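Local coordinates for mucosa-associated lymphoid tissue lymphoma translocation protein 1 (Isoform 2) (PDB 3BFO), which probably acts as a cysteine protease (paracaspase) and carries immunoglobulin-like domains, at residues L21-V26 with K50-P55. Sequence-based numbering, arbitrary orientation. Where two conformers were deposited one is given.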
loop_
_atom_site.group_PDB
_atom_site.type_symbol
_atom_site.label_atom_id
_atom_site.label_comp_id
_atom_site.label_asym_id
_atom_site.label_seq_id
_atom_site.Cartn_x
_atom_site.Cartn_y
_atom_site.Cartn_z
ATOM N N LEU A 21 9.434 -7.483 0.468
ATOM C CA LEU A 21 8.299 -6.789 -0.093
ATOM C C LEU A 21 8.355 -5.334 0.287
ATOM O O LEU A 21 8.418 -5.029 1.455
ATOM C CB LEU A 21 7.015 -7.433 0.440
ATOM C CG LEU A 21 5.740 -6.708 0.024
ATOM C CD1 LEU A 21 5.645 -6.496 -1.493
ATOM C CD2 LEU A 21 4.521 -7.485 0.597
ATOM N N VAL A 22 8.312 -4.455 -0.712
ATOM C CA VAL A 22 8.256 -3.002 -0.465
ATOM C C VAL A 22 7.145 -2.392 -1.308
ATOM O O VAL A 22 7.240 -2.425 -2.514
ATOM C CB VAL A 22 9.598 -2.338 -0.853
ATOM C CG1 VAL A 22 9.516 -0.844 -0.762
ATOM C CG2 VAL A 22 10.693 -2.837 0.049
ATOM N N LEU A 23 6.085 -1.861 -0.677
ATOM C CA LEU A 23 5.003 -1.166 -1.356
ATOM C C LEU A 23 5.011 0.271 -0.884
ATOM O O LEU A 23 5.247 0.556 0.280
ATOM C CB LEU A 23 3.663 -1.853 -1.039
ATOM C CG LEU A 23 3.464 -3.199 -1.696
ATOM C CD1 LEU A 23 2.241 -3.913 -1.102
ATOM C CD2 LEU A 23 3.292 -3.054 -3.192
ATOM N N GLN A 24 4.762 1.196 -1.807
ATOM C CA GLN A 24 4.780 2.599 -1.471
ATOM C C GLN A 24 3.586 3.303 -2.110
ATOM O O GLN A 24 3.263 3.041 -3.281
ATOM C CB GLN A 24 6.086 3.229 -1.972
ATOM C CG GLN A 24 6.281 4.715 -1.499
ATOM C CD GLN A 24 7.698 5.283 -1.742
ATOM O OE1 GLN A 24 8.392 4.800 -2.616
ATOM N NE2 GLN A 24 8.113 6.235 -0.976
ATOM N N CYS A 25 3.011 4.234 -1.371
ATOM C CA CYS A 25 1.957 5.113 -1.908
ATOM C C CYS A 25 2.213 6.460 -1.283
ATOM O O CYS A 25 2.351 6.558 -0.080
ATOM C CB CYS A 25 0.585 4.524 -1.514
ATOM S SG CYS A 25 -0.759 5.562 -2.173
ATOM N N VAL A 26 2.305 7.516 -2.111
ATOM C CA VAL A 26 2.559 8.863 -1.608
ATOM C C VAL A 26 1.541 9.797 -2.191
ATOM O O VAL A 26 1.317 9.772 -3.405
ATOM C CB VAL A 26 3.956 9.382 -1.981
ATOM C CG1 VAL A 26 4.213 10.770 -1.317
ATOM C CG2 VAL A 26 5.018 8.395 -1.592
ATOM N N LYS A 50 3.344 5.605 4.370
ATOM C CA LYS A 50 3.491 5.602 2.927
ATOM C C LYS A 50 4.169 4.311 2.437
ATOM O O LYS A 50 3.877 3.851 1.330
ATOM C CB LYS A 50 4.328 6.813 2.488
ATOM C CG LYS A 50 3.616 8.119 2.703
ATOM C CD LYS A 50 4.569 9.299 2.448
ATOM C CE LYS A 50 3.890 10.662 2.553
ATOM N NZ LYS A 50 4.887 11.764 2.404
ATOM N N LEU A 51 5.066 3.737 3.259
ATOM C CA LEU A 51 5.712 2.484 2.945
ATOM C C LEU A 51 5.103 1.330 3.717
ATOM O O LEU A 51 4.826 1.460 4.919
ATOM C CB LEU A 51 7.188 2.542 3.339
ATOM C CG LEU A 51 8.038 3.441 2.493
ATOM C CD1 LEU A 51 9.437 3.468 3.099
ATOM C CD2 LEU A 51 8.113 2.917 1.041
ATOM N N TYR A 52 4.934 0.208 3.048
ATOM C CA TYR A 52 4.603 -1.066 3.711
ATOM C C TYR A 52 5.737 -2.004 3.326
ATOM O O TYR A 52 5.994 -2.214 2.135
ATOM C CB TYR A 52 3.254 -1.626 3.252
ATOM C CG TYR A 52 3.009 -3.006 3.766
ATOM C CD1 TYR A 52 2.922 -3.239 5.127
ATOM C CD2 TYR A 52 2.924 -4.104 2.944
ATOM C CE1 TYR A 52 2.722 -4.525 5.647
ATOM C CE2 TYR A 52 2.722 -5.371 3.421
ATOM C CZ TYR A 52 2.614 -5.592 4.775
ATOM O OH TYR A 52 2.428 -6.864 5.273
ATOM N N MET A 53 6.461 -2.560 4.310
ATOM C CA MET A 53 7.632 -3.397 3.967
ATOM C C MET A 53 7.713 -4.598 4.866
ATOM O O MET A 53 7.644 -4.454 6.077
ATOM C CB MET A 53 8.935 -2.620 4.128
ATOM C CG MET A 53 9.032 -1.462 3.232
ATOM S SD MET A 53 10.424 -0.450 3.633
ATOM C CE MET A 53 11.643 -1.350 2.692
ATOM N N VAL A 54 7.899 -5.751 4.226
ATOM C CA VAL A 54 8.026 -7.055 4.871
ATOM C C VAL A 54 9.410 -7.585 4.495
ATOM O O VAL A 54 9.692 -7.825 3.330
ATOM C CB VAL A 54 6.954 -8.051 4.400
ATOM C CG1 VAL A 54 7.177 -9.449 5.009
ATOM C CG2 VAL A 54 5.555 -7.533 4.683
ATOM N N PRO A 55 10.288 -7.784 5.481
ATOM C CA PRO A 55 11.665 -8.069 5.131
ATOM C C PRO A 55 11.984 -9.328 4.463
ATOM O O PRO A 55 12.811 -9.356 3.561
ATOM C CB PRO A 55 12.430 -7.971 6.454
ATOM C CG PRO A 55 11.420 -8.098 7.523
ATOM C CD PRO A 55 10.105 -7.581 6.941
#
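Tyr52 and Leu23 lie side by side on the inner face of an antiparallel strand pair, both pointing the same way from the backbone. The tyrosine CG is anti to the backbone N (chi1 172°), and the ring edge near CD2 takes Leu23 CD1 close to its plane at 4.1 Å. Further along the ring, Leu21 comes in obliquely and sets its CD2 4.0 Å from Tyr52 CE2. Leu21 also meets Val54 through the beta carbons, CB to CB. On the other face, Gln24 runs alongside Leu51: the glutamine chain is extended beyond CG, and Leu51 CD2 rests 3.6 Å from both CB and CG of Gln24 and also lies against its amide end, so the whole length of the glutamine takes part. An alanine in place of Gln24 would remove the contacts of CG and the amide with Leu51 CD2, keeping that of CB, and would probably open a gap beside that methyl. Val22 and Met53 are paired across the strands on the same face. Just before strand 51-54, the extended Lys50 chain passes obliquely across Val26, with Lys50 CE 3.9 Å from Val26 CG1, while Lys50 CB lies 3.3 Å from Cys25 O. Leu21 pairs with Val54, and Leu23 with Tyr52, through two N-H...O bonds each; that from Leu23 N to Tyr52 O is nearly straight (176°). Cys25 N to Lys50 O, 2.9 Å, adds a fifth bond. The arrangement belongs to one sheet of an immunoglobulin beta sandwich: strand 21-28 is central, between 5-8 and the outermost 51-54, and Val26 bonds through its backbone to Cys7 and Val8. Leu21, Leu23 and Cys25 face the second sheet, where they pack on Trp37, Tyr65, Cys67 and Ile83 of strands 34-39, 63-70 and 75-85.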